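PDB 4PQG: glycosyltransferase Gtf1 from Streptococcus pneumoniae, which belongs to the GT-B clan of glycosyltransferases and carries, beside its two parallel-sheet domains, an extended antiparallel beta-sheet domain. Local coordinates for residues Ala94-Glu99 with Ala136-Lys141; Tyr170-Tyr175 with Gly190-Tyr195; His102-Gly107 with Arg111-Asp116. All coordinates share one frame; numbering follows the deposited sequence.

Contact 1 of 3, residues Ala94-Glu99 with Ala136-Lys141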
loop_
_atom_site.group_PDB
_atom_site.type_symbol
_atom_site.label_atom_id
_atom_site.label_comp_id
_atom_site.label_asym_id
_atom_site.label_seq_id
_atom_site.Cartn_x
_atom_site.Cartn_y
_atom_site.Cartn_z
ATOM N N ALA A 94 -21.348 13.938 24.508
ATOM C CA ALA A 94 -21.426 13.433 25.883
ATOM C C ALA A 94 -20.061 13.462 26.590
ATOM O O ALA A 94 -19.990 13.523 27.814
ATOM C CB ALA A 94 -21.998 12.016 25.902
ATOM N N TYR A 95 -18.982 13.402 25.817
ATOM C CA TYR A 95 -17.631 13.502 26.383
ATOM C C TYR A 95 -17.303 14.941 26.812
ATOM O O TYR A 95 -16.448 15.170 27.668
ATOM C CB TYR A 95 -16.587 12.996 25.388
ATOM C CG TYR A 95 -16.572 11.490 25.184
ATOM C CD1 TYR A 95 -15.710 10.669 25.923
ATOM C CD2 TYR A 95 -17.413 10.885 24.246
ATOM C CE1 TYR A 95 -15.699 9.286 25.738
ATOM C CE2 TYR A 95 -17.416 9.508 24.058
ATOM C CZ TYR A 95 -16.551 8.710 24.800
ATOM O OH TYR A 95 -16.528 7.340 24.593
ATOM N N PHE A 96 -17.990 15.907 26.212
ATOM C CA PHE A 96 -17.748 17.311 26.513
ATOM C C PHE A 96 -18.945 17.871 27.285
ATOM O O PHE A 96 -20.011 17.263 27.315
ATOM C CB PHE A 96 -17.437 18.082 25.218
ATOM C CG PHE A 96 -16.411 17.389 24.338
ATOM C CD1 PHE A 96 -15.046 17.413 24.662
ATOM C CD2 PHE A 96 -16.805 16.682 23.198
ATOM C CE1 PHE A 96 -14.106 16.771 23.858
ATOM C CE2 PHE A 96 -15.863 16.034 22.400
ATOM C CZ PHE A 96 -14.514 16.075 22.729
ATOM N N GLY A 97 -18.762 19.002 27.953
ATOM C CA GLY A 97 -19.866 19.608 28.708
ATOM C C GLY A 97 -21.061 19.946 27.835
ATOM O O GLY A 97 -20.917 20.130 26.630
ATOM N N GLY A 98 -22.241 20.033 28.445
ATOM C CA GLY A 98 -23.482 20.276 27.704
ATOM C C GLY A 98 -23.714 21.724 27.315
ATOM O O GLY A 98 -22.813 22.559 27.411
ATOM N N GLU A 99 -24.933 22.004 26.857
ATOM C CA GLU A 99 -25.414 23.365 26.562
ATOM C C GLU A 99 -24.991 23.916 25.195
ATOM O O GLU A 99 -24.354 24.969 25.092
ATOM C CB GLU A 99 -25.074 24.343 27.700
ATOM C CG GLU A 99 -25.665 23.972 29.057
ATOM C CD GLU A 99 -27.136 24.340 29.194
ATOM O OE1 GLU A 99 -27.459 25.173 30.071
ATOM O OE2 GLU A 99 -27.970 23.805 28.428
ATOM N N ALA A 136 -12.931 14.064 16.994
ATOM C CA ALA A 136 -13.477 15.353 17.447
ATOM C C ALA A 136 -12.392 16.155 18.127
ATOM O O ALA A 136 -11.494 15.582 18.761
ATOM C CB ALA A 136 -14.631 15.139 18.413
ATOM N N GLU A 137 -12.490 17.475 18.005
ATOM C CA GLU A 137 -11.518 18.415 18.545
ATOM C C GLU A 137 -12.179 19.374 19.534
ATOM O O GLU A 137 -13.214 19.972 19.220
ATOM C CB GLU A 137 -10.852 19.192 17.395
ATOM C CG GLU A 137 -10.257 18.247 16.349
ATOM C CD GLU A 137 -9.368 18.922 15.329
ATOM O OE1 GLU A 137 -9.384 20.164 15.264
ATOM O OE2 GLU A 137 -8.674 18.191 14.573
ATOM N N TYR A 138 -11.588 19.513 20.720
ATOM C CA TYR A 138 -12.113 20.419 21.752
ATOM C C TYR A 138 -11.255 21.650 21.888
ATOM O O TYR A 138 -10.062 21.558 22.174
ATOM C CB TYR A 138 -12.201 19.747 23.117
ATOM C CG TYR A 138 -12.820 20.618 24.209
ATOM C CD1 TYR A 138 -14.217 20.729 24.341
ATOM C CD2 TYR A 138 -12.013 21.309 25.131
ATOM C CE1 TYR A 138 -14.783 21.506 25.353
ATOM C CE2 TYR A 138 -12.565 22.093 26.141
ATOM C CZ TYR A 138 -13.945 22.188 26.249
ATOM O OH TYR A 138 -14.493 22.956 27.252
ATOM N N VAL A 139 -11.891 22.803 21.729
ATOM C CA VAL A 139 -11.174 24.072 21.669
ATOM C C VAL A 139 -11.692 24.994 22.768
ATOM O O VAL A 139 -12.907 25.127 22.957
ATOM C CB VAL A 139 -11.317 24.728 20.271
ATOM C CG1 VAL A 139 -10.521 26.016 20.192
ATOM C CG2 VAL A 139 -10.868 23.779 19.165
ATOM N N PHE A 140 -10.768 25.587 23.521
ATOM C CA PHE A 140 -11.130 26.528 24.568
ATOM C C PHE A 140 -10.440 27.865 24.320
ATOM O O PHE A 140 -9.228 27.905 24.053
ATOM C CB PHE A 140 -10.785 25.993 25.951
ATOM C CG PHE A 140 -11.454 26.738 27.062
ATOM C CD1 PHE A 140 -12.803 26.521 27.353
ATOM C CD2 PHE A 140 -10.748 27.677 27.815
ATOM C CE1 PHE A 140 -13.433 27.228 28.378
ATOM C CE2 PHE A 140 -11.369 28.381 28.842
ATOM C CZ PHE A 140 -12.711 28.156 29.124
ATOM N N LYS A 141 -11.227 28.944 24.377
ATOM C CA LYS A 141 -10.747 30.299 24.061
ATOM C C LYS A 141 -9.722 30.282 22.924
ATOM O O LYS A 141 -8.607 30.782 23.065
ATOM C CB LYS A 141 -10.190 30.993 25.313
ATOM C CG LYS A 141 -11.232 31.227 26.412
ATOM C CD LYS A 141 -10.765 32.163 27.531
ATOM C CE LYS A 141 -10.644 33.615 27.067
ATOM N NZ LYS A 141 -10.298 34.574 28.160
HETATM O O HOH W 1 -15.867 20.799 28.679
#

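Contact 2 of 3, residues Tyr170-Tyr175 with Gly190-Tyr195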
loop_
_atom_site.group_PDB
_atom_site.type_symbol
_atom_site.label_atom_id
_atom_site.label_comp_id
_atom_site.label_asym_id
_atom_site.label_seq_id
_atom_site.Cartn_x
_atom_site.Cartn_y
_atom_site.Cartn_z
ATOM N N TYR A 170 1.414 17.142 23.336
ATOM C CA TYR A 170 2.325 16.597 24.361
ATOM C C TYR A 170 2.040 15.172 24.854
ATOM O O TYR A 170 2.940 14.507 25.385
ATOM C CB TYR A 170 2.498 17.560 25.542
ATOM C CG TYR A 170 1.235 17.889 26.286
ATOM C CD1 TYR A 170 0.829 17.126 27.384
ATOM C CD2 TYR A 170 0.445 18.982 25.909
ATOM C CE1 TYR A 170 -0.333 17.428 28.086
ATOM C CE2 TYR A 170 -0.722 19.292 26.608
ATOM C CZ TYR A 170 -1.106 18.513 27.696
ATOM O OH TYR A 170 -2.261 18.819 28.390
ATOM N N GLN A 171 0.807 14.706 24.699
ATOM C CA GLN A 171 0.435 13.388 25.237
ATOM C C GLN A 171 -0.626 12.735 24.372
ATOM O O GLN A 171 -1.547 13.411 23.886
ATOM C CB GLN A 171 -0.088 13.516 26.677
ATOM C CG GLN A 171 -0.471 12.213 27.382
ATOM C CD GLN A 171 -0.795 12.435 28.853
ATOM O OE1 GLN A 171 -0.169 13.268 29.500
ATOM N NE2 GLN A 171 -1.789 11.702 29.383
ATOM N N ARG A 172 -0.476 11.425 24.189
ATOM C CA ARG A 172 -1.506 10.582 23.586
ATOM C C ARG A 172 -1.841 9.481 24.565
ATOM O O ARG A 172 -0.937 8.841 25.090
ATOM C CB ARG A 172 -0.978 9.910 22.327
ATOM C CG ARG A 172 -0.807 10.818 21.158
ATOM C CD ARG A 172 -0.999 10.006 19.891
ATOM N NE ARG A 172 -0.763 10.849 18.732
ATOM C CZ ARG A 172 0.384 10.935 18.065
ATOM N NH1 ARG A 172 1.447 10.227 18.425
ATOM N NH2 ARG A 172 0.462 11.743 17.013
ATOM N N THR A 173 -3.124 9.232 24.791
ATOM C CA THR A 173 -3.532 8.171 25.716
ATOM C C THR A 173 -4.430 7.199 24.957
ATOM O O THR A 173 -5.277 7.631 24.180
ATOM C CB THR A 173 -4.271 8.744 26.955
ATOM O OG1 THR A 173 -3.366 9.517 27.746
ATOM C CG2 THR A 173 -4.862 7.625 27.838
ATOM N N PHE A 174 -4.224 5.905 25.178
ATOM C CA PHE A 174 -5.066 4.854 24.594
ATOM C C PHE A 174 -5.910 4.191 25.676
ATOM O O PHE A 174 -5.421 3.950 26.794
ATOM C CB PHE A 174 -4.225 3.840 23.796
ATOM C CG PHE A 174 -3.740 4.387 22.475
ATOM C CD1 PHE A 174 -4.442 4.129 21.300
ATOM C CD2 PHE A 174 -2.617 5.214 22.411
ATOM C CE1 PHE A 174 -4.028 4.669 20.089
ATOM C CE2 PHE A 174 -2.191 5.747 21.202
ATOM C CZ PHE A 174 -2.903 5.476 20.035
ATOM N N TYR A 175 -7.161 3.893 25.331
ATOM C CA TYR A 175 -8.163 3.416 26.286
ATOM C C TYR A 175 -8.613 1.980 26.041
ATOM O O TYR A 175 -8.485 1.438 24.914
ATOM C CB TYR A 175 -9.407 4.310 26.249
ATOM C CG TYR A 175 -9.099 5.744 26.574
ATOM C CD1 TYR A 175 -9.058 6.178 27.893
ATOM C CD2 TYR A 175 -8.856 6.670 25.549
ATOM C CE1 TYR A 175 -8.757 7.488 28.204
ATOM C CE2 TYR A 175 -8.562 7.991 25.840
ATOM C CZ TYR A 175 -8.504 8.388 27.175
ATOM O OH TYR A 175 -8.204 9.693 27.483
ATOM N N GLY A 190 6.744 15.497 17.882
ATOM C CA GLY A 190 6.429 14.341 17.035
ATOM C C GLY A 190 7.125 13.033 17.381
ATOM O O GLY A 190 6.816 11.978 16.814
ATOM N N LYS A 191 8.075 13.071 18.299
ATOM C CA LYS A 191 8.740 11.835 18.683
ATOM C C LYS A 191 7.970 11.217 19.857
ATOM O O LYS A 191 7.661 11.902 20.823
ATOM C CB LYS A 191 10.203 12.108 19.040
ATOM C CG LYS A 191 11.017 10.866 19.371
ATOM C CD LYS A 191 12.440 11.240 19.771
ATOM C CE LYS A 191 13.096 10.108 20.554
ATOM N NZ LYS A 191 14.245 10.600 21.366
ATOM N N GLU A 192 7.668 9.926 19.748
ATOM C CA GLU A 192 7.060 9.160 20.845
ATOM C C GLU A 192 8.190 8.730 21.784
ATOM O O GLU A 192 8.889 7.744 21.541
ATOM C CB GLU A 192 6.299 7.939 20.302
ATOM C CG GLU A 192 5.163 8.281 19.338
ATOM C CD GLU A 192 4.664 7.078 18.528
ATOM O OE1 GLU A 192 4.996 5.929 18.861
ATOM O OE2 GLU A 192 3.948 7.282 17.525
ATOM N N GLU A 193 8.381 9.484 22.853
ATOM C CA GLU A 193 9.573 9.309 23.675
ATOM C C GLU A 193 9.395 8.285 24.790
ATOM O O GLU A 193 10.267 7.464 25.034
ATOM C CB GLU A 193 10.040 10.661 24.234
ATOM C CG GLU A 193 10.697 11.543 23.178
ATOM C CD GLU A 193 11.495 12.707 23.753
ATOM O OE1 GLU A 193 11.317 13.061 24.949
ATOM O OE2 GLU A 193 12.300 13.280 22.991
ATOM N N VAL A 194 8.250 8.332 25.454
ATOM C CA VAL A 194 8.012 7.498 26.629
ATOM C C VAL A 194 6.613 6.906 26.525
ATOM O O VAL A 194 5.655 7.624 26.219
ATOM C CB VAL A 194 8.137 8.360 27.909
ATOM C CG1 VAL A 194 7.673 7.608 29.140
ATOM C CG2 VAL A 194 9.564 8.877 28.105
ATOM N N TYR A 195 6.496 5.599 26.770
ATOM C CA TYR A 195 5.206 4.923 26.784
ATOM C C TYR A 195 4.962 4.431 28.186
ATOM O O TYR A 195 5.613 3.476 28.642
ATOM C CB TYR A 195 5.191 3.715 25.841
ATOM C CG TYR A 195 5.610 4.019 24.425
ATOM C CD1 TYR A 195 4.658 4.074 23.398
ATOM C CD2 TYR A 195 6.964 4.230 24.093
ATOM C CE1 TYR A 195 5.022 4.344 22.096
ATOM C CE2 TYR A 195 7.341 4.498 22.779
ATOM C CZ TYR A 195 6.357 4.552 21.788
ATOM O OH TYR A 195 6.684 4.798 20.485
HETATM O O HOH W 2 3.493 9.712 16.458
#

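Contact 3 of 3, residues His102-Gly107 with Arg111-Asp116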
loop_
_atom_site.group_PDB
_atom_site.type_symbol
_atom_site.label_atom_id
_atom_site.label_comp_id
_atom_site.label_asym_id
_atom_site.label_seq_id
_atom_site.Cartn_x
_atom_site.Cartn_y
_atom_site.Cartn_z
ATOM N N HIS A 102 -25.615 26.298 18.881
ATOM C CA HIS A 102 -25.862 26.149 17.444
ATOM C C HIS A 102 -24.714 25.445 16.783
ATOM O O HIS A 102 -23.675 25.225 17.404
ATOM C CB HIS A 102 -26.068 27.514 16.793
ATOM C CG HIS A 102 -24.849 28.400 16.839
ATOM N ND1 HIS A 102 -24.355 28.900 17.994
ATOM C CD2 HIS A 102 -24.022 28.874 15.819
ATOM C CE1 HIS A 102 -23.271 29.659 17.729
ATOM N NE2 HIS A 102 -23.066 29.643 16.399
ATOM N N ARG A 103 -24.893 25.109 15.508
ATOM C CA ARG A 103 -23.878 24.397 14.739
ATOM C C ARG A 103 -23.476 25.130 13.462
ATOM O O ARG A 103 -24.110 26.111 13.060
ATOM C CB ARG A 103 -24.382 23.003 14.376
ATOM C CG ARG A 103 -25.035 22.288 15.534
ATOM C CD ARG A 103 -25.472 20.893 15.166
ATOM N NE ARG A 103 -25.634 20.114 16.384
ATOM C CZ ARG A 103 -25.824 18.803 16.424
ATOM N NH1 ARG A 103 -25.887 18.098 15.299
ATOM N NH2 ARG A 103 -25.948 18.195 17.597
ATOM N N GLU A 104 -22.395 24.655 12.849
ATOM C CA GLU A 104 -22.053 24.995 11.476
ATOM C C GLU A 104 -21.560 23.721 10.812
ATOM O O GLU A 104 -20.741 22.996 11.377
ATOM C CB GLU A 104 -20.955 26.054 11.418
ATOM C CG GLU A 104 -21.437 27.481 11.555
ATOM C CD GLU A 104 -20.331 28.429 11.975
ATOM O OE1 GLU A 104 -20.657 29.460 12.605
ATOM O OE2 GLU A 104 -19.137 28.146 11.693
ATOM N N LYS A 105 -22.077 23.444 9.623
ATOM C CA LYS A 105 -21.625 22.308 8.843
ATOM C C LYS A 105 -20.963 22.784 7.557
ATOM O O LYS A 105 -21.388 23.768 6.952
ATOM C CB LYS A 105 -22.784 21.374 8.537
ATOM C CG LYS A 105 -22.368 19.976 8.132
ATOM C CD LYS A 105 -23.591 19.087 8.033
ATOM C CE LYS A 105 -23.229 17.678 7.614
ATOM N NZ LYS A 105 -22.663 17.635 6.235
ATOM N N ASN A 106 -19.902 22.085 7.174
ATOM C CA ASN A 106 -19.167 22.357 5.958
ATOM C C ASN A 106 -18.574 21.029 5.508
ATOM O O ASN A 106 -17.488 20.645 5.950
ATOM C CB ASN A 106 -18.074 23.392 6.222
ATOM C CG ASN A 106 -17.498 23.983 4.950
ATOM O OD1 ASN A 106 -17.403 23.316 3.915
ATOM N ND2 ASN A 106 -17.101 25.251 5.021
ATOM N N GLY A 107 -19.312 20.318 4.655
ATOM C CA GLY A 107 -18.949 18.961 4.251
ATOM C C GLY A 107 -18.912 18.033 5.456
ATOM O O GLY A 107 -19.896 17.923 6.196
ATOM N N ARG A 111 -19.032 21.848 13.247
ATOM C CA ARG A 111 -18.630 22.586 14.424
ATOM C C ARG A 111 -19.843 22.881 15.293
ATOM O O ARG A 111 -20.834 23.445 14.820
ATOM C CB ARG A 111 -17.886 23.863 14.042
ATOM C CG ARG A 111 -17.243 24.545 15.229
ATOM C CD ARG A 111 -16.124 25.464 14.800
ATOM N NE ARG A 111 -15.004 24.723 14.227
ATOM C CZ ARG A 111 -13.887 25.287 13.779
ATOM N NH1 ARG A 111 -13.742 26.609 13.836
ATOM N NH2 ARG A 111 -12.918 24.531 13.277
ATOM N N VAL A 112 -19.749 22.479 16.559
ATOM C CA VAL A 112 -20.815 22.628 17.528
ATOM C C VAL A 112 -20.405 23.698 18.533
ATOM O O VAL A 112 -19.365 23.595 19.208
ATOM C CB VAL A 112 -21.136 21.277 18.203
ATOM C CG1 VAL A 112 -22.159 21.427 19.326
ATOM C CG2 VAL A 112 -21.619 20.276 17.162
ATOM N N PHE A 113 -21.219 24.748 18.593
ATOM C CA PHE A 113 -20.955 25.891 19.448
ATOM C C PHE A 113 -21.788 25.802 20.714
ATOM O O PHE A 113 -22.815 25.121 20.757
ATOM C CB PHE A 113 -21.232 27.203 18.706
ATOM C CG PHE A 113 -20.276 27.481 17.573
ATOM C CD1 PHE A 113 -19.060 28.120 17.807
ATOM C CD2 PHE A 113 -20.594 27.116 16.267
ATOM C CE1 PHE A 113 -18.180 28.384 16.765
ATOM C CE2 PHE A 113 -19.717 27.383 15.220
ATOM C CZ PHE A 113 -18.513 28.021 15.471
ATOM N N PHE A 114 -21.314 26.485 21.746
ATOM C CA PHE A 114 -21.940 26.464 23.048
ATOM C C PHE A 114 -22.237 27.889 23.524
ATOM O O PHE A 114 -21.722 28.872 22.963
ATOM C CB PHE A 114 -21.059 25.695 24.040
ATOM C CG PHE A 114 -20.940 24.224 23.723
ATOM C CD1 PHE A 114 -21.774 23.295 24.334
ATOM C CD2 PHE A 114 -20.000 23.763 22.799
ATOM C CE1 PHE A 114 -21.680 21.940 24.035
ATOM C CE2 PHE A 114 -19.901 22.409 22.502
ATOM C CZ PHE A 114 -20.749 21.500 23.113
ATOM N N PHE A 115 -23.098 27.991 24.536
ATOM C CA PHE A 115 -23.418 29.280 25.155
ATOM C C PHE A 115 -22.228 29.814 25.929
ATOM O O PHE A 115 -21.985 31.023 25.937
ATOM C CB PHE A 115 -24.647 29.161 26.043
ATOM C CG PHE A 115 -25.900 28.882 25.278
ATOM C CD1 PHE A 115 -26.507 29.890 24.527
ATOM C CD2 PHE A 115 -26.464 27.612 25.284
ATOM C CE1 PHE A 115 -27.662 29.635 23.808
ATOM C CE2 PHE A 115 -27.623 27.350 24.568
ATOM C CZ PHE A 115 -28.225 28.366 23.829
ATOM N N ASP A 116 -21.496 28.909 26.579
ATOM C CA ASP A 116 -20.128 29.191 26.976
ATOM C C ASP A 116 -19.376 29.518 25.672
ATOM O O ASP A 116 -18.950 28.624 24.931
ATOM C CB ASP A 116 -19.515 27.985 27.703
ATOM C CG ASP A 116 -18.137 28.284 28.305
ATOM O OD1 ASP A 116 -17.407 29.155 27.770
ATOM O OD2 ASP A 116 -17.781 27.633 29.316
#

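Contact 1 of 3, residues Ala94-Glu99 with Ala136-Lys141
F96 and Y138 bring the loop that follows helix 89-93 down onto strand 133-140, their rings lying close to parallel but slid past one another. The planes differ by 7° and the centroids are 5.4 Å apart, so the rings barely overlap. Y138 can be followed outward. Its CB lies 3.6 Å from F96 CE1, while CG is nearer to CD1 of the same ring. The tightest approach comes one atom further on, where Y138 CD1 is 3.4 Å from F96 CD1; at CE1 the two rings are already parting. Beyond the ring, Y138 OH is 2.9 Å from a water that bridges to the loop; the same water accepts a weak hydrogen bond from G97 N, at 3.5 Å. This reach back to the loop depends on Y138 placing CG opposite its own backbone N (chi1 -176°). Behind Y138 along the strand, A136 turns to the same face, and its CB touches the far part of the phenylalanine ring, 4.3 Å from F96 CE2. On F96 itself, CB of the preceding Y95 sits over the centre of one ring face. V121 of strand 119-125 and R146 and D148 of strand 143-150 also touch F96, so the buried ring rests on three adjacent strands. The arrangement is an aromatic residue of a connecting loop packed onto one face of a long antiparallel sheet, here the extended beta-sheet domain of the GtfA family.

Contact 2 of 3, residues Tyr170-Tyr175 with Gly190-Tyr195
R172 and E192 bring their charged ends near each other at the surface of the extended antiparallel sheet, on strands 166-175 and 191-196, which are not neighbours: strand 181-188 runs between them. The link is therefore made by the ends of long side chains and involves no direct backbone bonding. Taking the second segment in order, G190 ends the turn into the strand. K191 starts its side chain away from strand 166-175, and its NZ makes a long ion pair with E193 OE2 at 3.7 Å. E192 follows and carries the contact. Its OE2 stands 4.0 Å from R172 NH1, a long salt bridge, with the carboxylate and guanidinium planes 86° apart. A water fills in the link: it accepts a hydrogen bond from R172 NH1 at 2.9 Å and donates one to E192 OE2 at 2.7 Å. Each group has a stronger partner elsewhere, R172 NE in a salt bridge with E158 and E192 OE1 in a hydrogen bond with Y74 OH, and M50 touches both side chains. The R172 chain runs extended from CG to NE, which carries the guanidinium out past M187 of the intervening strand. Next, E193 and V194 form a classic beta bulge, both facing a single residue of strand 181-188; E193 OE2 also receives a hydrogen bond from N188 ND2. Y195 completes the walk. Its ring stacks on F208 of helix 205-215, and its hydroxyl turns back along its own strand to steady the glutamate: Y195 OH donates to E192 OE1 at 2.6 Å, using the anti lone pair of that oxygen.

Contact 3 of 3, residues His102-Gly107 with Arg111-Asp116
H102 and F113 pack closely on one face of a beta hairpin, strands 100-106 and 109-114, whose first strand is the outermost of the extended antiparallel sheet. The backbones are joined by two bonds at the hydrogen-bonded pair of E104 and R111, where E104 N donates to R111 O at 2.8 Å and R111 N returns a bond to E104 O, also at 2.8 Å. A third bond runs from F113 N to H102 O at 2.8 Å. The close side-chain packing is on the face that carries H102, E104 and F113. H102 sets CG between its backbone N and carbonyl carbon (chi1 65°), which swings the imidazole across toward the neighbouring strand. F113 CB then sits over one face of that ring in a CH-pi contact, 3.7 Å from its centroid. The two rings are nearly parallel, at 10°, yet slid apart. Further along the same side of the phenyl ring, E104 meets it obliquely: F113 CE2 is 3.5 Å from E104 CD, with the carboxylate plane turned 53° from the ring. Although close-fitting, this cluster lies at the surface, H102 and E104 both being exposed. The opposite face is looser between the strands. There R103 and V112 form a non-hydrogen-bonded pair and point the same way, with V112 CG2 over one face of the guanidinium, 4.1 Å from R103 NE. R103 NE finds its salt bridge with E100, and both R103 and V112 touch L93 of helix 89-93. Back on the F113 face, charges stay apart: R111 bends at its third torsion and leads away; its NE makes a weak hydrogen bond with T122 OG1 and stays 5.9 Å from E104 OE2.

All three contacts reach the same antiparallel sheet. Contact 3 is nested within the chain loop closed by contact 1; their centres are about 11 Å apart and they touch directly, G97 O lying 3.3 Å from F114 CE1. The 94-99 loop is thus packed against the edge hairpin as well as against strand 133-140. Contact 2 comes later in the chain and further across the sheet: its centre is about 22 Å from that of contact 1, with nearest atoms about 7 Å apart, and about 29 Å from that of contact 3. The 2-acetamido-2-deoxy-beta-D-glucopyranose in the model is surrounded by other residues, such as G24, H250 and G413, and by none from these six segments.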